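PDB 3F8T: predicted ATPase involved in replication control, Cdc46/Mcm family from Methanopyrus kandleri AV19, which probably binds ATP and single-stranded DNA as a member of the MCM family of replicative helicases. Local coordinates for residues A290-L298 / V329-C340. The protein carries 2 engineered substitutions. Residues are numbered along the deposited sequence; the frame is centred on the assembly and turned at random.
Sequences ALRAGAAVL and VTVDGIALNARC
Two beta hairpins of the MCM P-loop (AAA+) domain pack here, consistent with the helix-2 insert and pre-sensor-1 hairpins of MCM relatives: strand 289-293, which pairs with 281-285, continues into the short helix 295-298, and both rest on the hairpin of strands 328-331 and 334-337, which leads into core strand 341-346. A type I' turn from V331 to I334 closes the second hairpin; its central residues, D332 and G333, both have positive phi, easily taken by the glycine. The join is apolar. L291, its CG anti to the backbone N (chi1 -178°), reaches the other hairpin and splits its methyls: the L291 and V331 side chains pass in opposite directions, CD1 4.0 Å from V331 CG1, while CD2 meets L336 CD2 tip to tip, also at 4.0 Å, with I334 CG2 beside it. Its branched end thus serves both strands. Nearer the helix, V297 crosses V329 at about a right angle, their CG2 methyls tight at 3.4 Å. Alanine suits position 296, where the helix comes close: A296 CB lies 3.8 Å from V329 CG1, and the equally small A338 fits its CB 3.5 Å from A296 O. At the end of strand 334-337, one water donates to N337 O at 2.6 Å and more weakly to V297 O at 3.4 Å.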
loop_
_atom_site.group_PDB
_atom_site.type_symbol
_atom_site.label_atom_id
_atom_site.label_comp_id
_atom_site.label_asym_id
_atom_site.label_seq_id
_atom_site.Cartn_x
_atom_site.Cartn_y
_atom_site.Cartn_z
ATOM N N ALA A 290 20.248 1.185 11.550
ATOM C CA ALA A 290 19.329 1.744 10.552
ATOM C C ALA A 290 18.621 0.596 9.852
ATOM O O ALA A 290 19.255 -0.402 9.514
ATOM C CB ALA A 290 20.075 2.591 9.558
ATOM N N LEU A 291 17.311 0.730 9.659
ATOM C CA LEU A 291 16.527 -0.288 8.981
ATOM C C LEU A 291 15.858 0.336 7.751
ATOM O O LEU A 291 15.057 1.264 7.890
ATOM C CB LEU A 291 15.479 -0.857 9.934
ATOM C CG LEU A 291 14.581 -1.982 9.414
ATOM C CD1 LEU A 291 15.401 -3.227 9.093
ATOM C CD2 LEU A 291 13.470 -2.294 10.413
ATOM N N ARG A 292 16.213 -0.170 6.565
ATOM C CA ARG A 292 15.750 0.388 5.288
ATOM C C ARG A 292 14.880 -0.626 4.529
ATOM O O ARG A 292 15.273 -1.789 4.338
ATOM C CB ARG A 292 16.942 0.830 4.416
ATOM C CG ARG A 292 16.535 1.136 2.975
ATOM C CD ARG A 292 17.480 2.033 2.211
ATOM N NE ARG A 292 16.751 2.629 1.087
ATOM C CZ ARG A 292 16.122 3.808 1.118
ATOM N NH1 ARG A 292 16.155 4.579 2.214
ATOM N NH2 ARG A 292 15.472 4.236 0.040
ATOM N N ALA A 293 13.696 -0.177 4.117
ATOM C CA ALA A 293 12.745 -1.024 3.422
ATOM C C ALA A 293 13.259 -1.355 2.034
ATOM O O ALA A 293 13.689 -0.463 1.308
ATOM C CB ALA A 293 11.416 -0.329 3.306
ATOM N N GLY A 294 13.170 -2.634 1.680
ATOM C CA GLY A 294 13.344 -3.095 0.303
ATOM C C GLY A 294 12.009 -3.127 -0.421
ATOM O O GLY A 294 10.974 -2.747 0.132
ATOM N N ALA A 295 12.035 -3.604 -1.662
ATOM C CA ALA A 295 10.888 -3.509 -2.564
ATOM C C ALA A 295 9.589 -4.095 -2.037
ATOM O O ALA A 295 8.549 -3.479 -2.206
ATOM C CB ALA A 295 11.228 -4.127 -3.931
ATOM N N ALA A 296 9.636 -5.294 -1.458
ATOM C CA ALA A 296 8.409 -5.983 -1.042
ATOM C C ALA A 296 7.690 -5.207 0.073
ATOM O O ALA A 296 6.459 -5.121 0.106
ATOM C CB ALA A 296 8.710 -7.393 -0.603
ATOM N N VAL A 297 8.489 -4.643 0.978
ATOM C CA VAL A 297 8.009 -3.776 2.061
ATOM C C VAL A 297 7.440 -2.461 1.503
ATOM O O VAL A 297 6.370 -2.013 1.918
ATOM C CB VAL A 297 9.147 -3.535 3.107
ATOM C CG1 VAL A 297 8.700 -2.584 4.213
ATOM C CG2 VAL A 297 9.556 -4.879 3.717
ATOM N N LEU A 298 8.129 -1.844 0.549
ATOM C CA LEU A 298 7.607 -0.608 -0.046
ATOM C C LEU A 298 6.341 -0.846 -0.883
ATOM O O LEU A 298 5.572 0.085 -1.140
ATOM C CB LEU A 298 8.687 0.109 -0.874
ATOM C CG LEU A 298 9.891 0.640 -0.078
ATOM C CD1 LEU A 298 10.935 1.191 -1.049
ATOM C CD2 LEU A 298 9.435 1.719 0.904
ATOM N N VAL A 329 8.157 -9.805 5.192
ATOM C CA VAL A 329 9.553 -10.165 5.015
ATOM C C VAL A 329 10.173 -10.106 6.396
ATOM O O VAL A 329 9.742 -9.310 7.242
ATOM C CB VAL A 329 10.345 -9.213 4.078
ATOM C CG1 VAL A 329 9.597 -8.945 2.775
ATOM C CG2 VAL A 329 10.680 -7.922 4.767
ATOM N N THR A 330 11.188 -10.938 6.609
ATOM C CA THR A 330 11.888 -10.976 7.888
ATOM C C THR A 330 13.368 -10.774 7.608
ATOM O O THR A 330 13.948 -11.396 6.700
ATOM C CB THR A 330 11.633 -12.289 8.653
ATOM O OG1 THR A 330 10.226 -12.518 8.752
ATOM C CG2 THR A 330 12.224 -12.219 10.091
ATOM N N VAL A 331 13.957 -9.844 8.350
ATOM C CA VAL A 331 15.382 -9.612 8.311
ATOM C C VAL A 331 15.863 -9.587 9.765
ATOM O O VAL A 331 15.386 -8.781 10.564
ATOM C CB VAL A 331 15.726 -8.303 7.541
ATOM C CG1 VAL A 331 15.026 -7.096 8.138
ATOM C CG2 VAL A 331 17.226 -8.076 7.468
ATOM N N ASP A 332 16.762 -10.507 10.115
ATOM C CA ASP A 332 17.334 -10.565 11.473
ATOM C C ASP A 332 16.276 -10.575 12.584
ATOM O O ASP A 332 16.368 -9.845 13.597
ATOM C CB ASP A 332 18.334 -9.425 11.651
ATOM C CG ASP A 332 19.518 -9.535 10.692
ATOM O OD1 ASP A 332 19.910 -10.674 10.360
ATOM O OD2 ASP A 332 20.065 -8.494 10.274
ATOM N N GLY A 333 15.264 -11.418 12.393
ATOM C CA GLY A 333 14.205 -11.558 13.370
ATOM C C GLY A 333 13.205 -10.425 13.405
ATOM O O GLY A 333 12.291 -10.440 14.231
ATOM N N ILE A 334 13.384 -9.423 12.546
ATOM C CA ILE A 334 12.423 -8.319 12.445
ATOM C C ILE A 334 11.454 -8.624 11.306
ATOM O O ILE A 334 11.869 -8.683 10.148
ATOM C CB ILE A 334 13.094 -6.958 12.171
ATOM C CG1 ILE A 334 14.004 -6.552 13.332
ATOM C CG2 ILE A 334 12.012 -5.875 11.953
ATOM C CD1 ILE A 334 15.191 -5.700 12.909
ATOM N N ALA A 335 10.181 -8.820 11.641
ATOM C CA ALA A 335 9.140 -9.043 10.645
ATOM C C ALA A 335 8.559 -7.698 10.218
ATOM O O ALA A 335 8.147 -6.907 11.075
ATOM C CB ALA A 335 8.038 -9.948 11.225
ATOM N N LEU A 336 8.545 -7.427 8.905
ATOM C CA LEU A 336 7.940 -6.190 8.353
ATOM C C LEU A 336 6.752 -6.528 7.445
ATOM O O LEU A 336 6.759 -7.570 6.803
ATOM C CB LEU A 336 8.974 -5.392 7.550
ATOM C CG LEU A 336 10.270 -5.036 8.283
ATOM C CD1 LEU A 336 11.300 -4.476 7.324
ATOM C CD2 LEU A 336 9.975 -4.039 9.394
ATOM N N ASN A 337 5.742 -5.662 7.405
ATOM C CA ASN A 337 4.578 -5.915 6.550
ATOM C C ASN A 337 5.019 -5.808 5.097
ATOM O O ASN A 337 5.694 -4.848 4.712
ATOM C CB ASN A 337 3.449 -4.913 6.773
ATOM C CG ASN A 337 2.637 -5.186 8.032
ATOM O OD1 ASN A 337 2.285 -4.245 8.744
ATOM N ND2 ASN A 337 2.309 -6.444 8.293
ATOM N N ALA A 338 4.637 -6.803 4.317
ATOM C CA ALA A 338 4.906 -6.841 2.893
ATOM C C ALA A 338 3.719 -7.525 2.237
ATOM O O ALA A 338 3.845 -8.601 1.639
ATOM C CB ALA A 338 6.194 -7.602 2.621
ATOM N N ARG A 339 2.558 -6.883 2.366
ATOM C CA ARG A 339 1.289 -7.465 1.947
ATOM C C ARG A 339 1.056 -7.062 0.515
ATOM O O ARG A 339 0.153 -6.275 0.213
ATOM C CB ARG A 339 0.145 -6.996 2.866
ATOM C CG ARG A 339 0.317 -7.513 4.305
ATOM C CD ARG A 339 -0.498 -6.692 5.342
ATOM N NE ARG A 339 -0.070 -5.293 5.415
ATOM C CZ ARG A 339 -0.576 -4.396 6.264
ATOM N NH1 ARG A 339 -1.521 -4.749 7.144
ATOM N NH2 ARG A 339 -0.132 -3.144 6.251
ATOM N N CYS A 340 1.901 -7.602 -0.363
ATOM C CA CYS A 340 1.884 -7.237 -1.783
ATOM C C CYS A 340 1.308 -8.360 -2.642
ATOM O O CYS A 340 1.383 -9.530 -2.280
ATOM C CB CYS A 340 3.303 -6.874 -2.245
ATOM S SG CYS A 340 4.577 -8.087 -1.869
HETATM O O HOH W 1 5.224 -2.288 5.073
#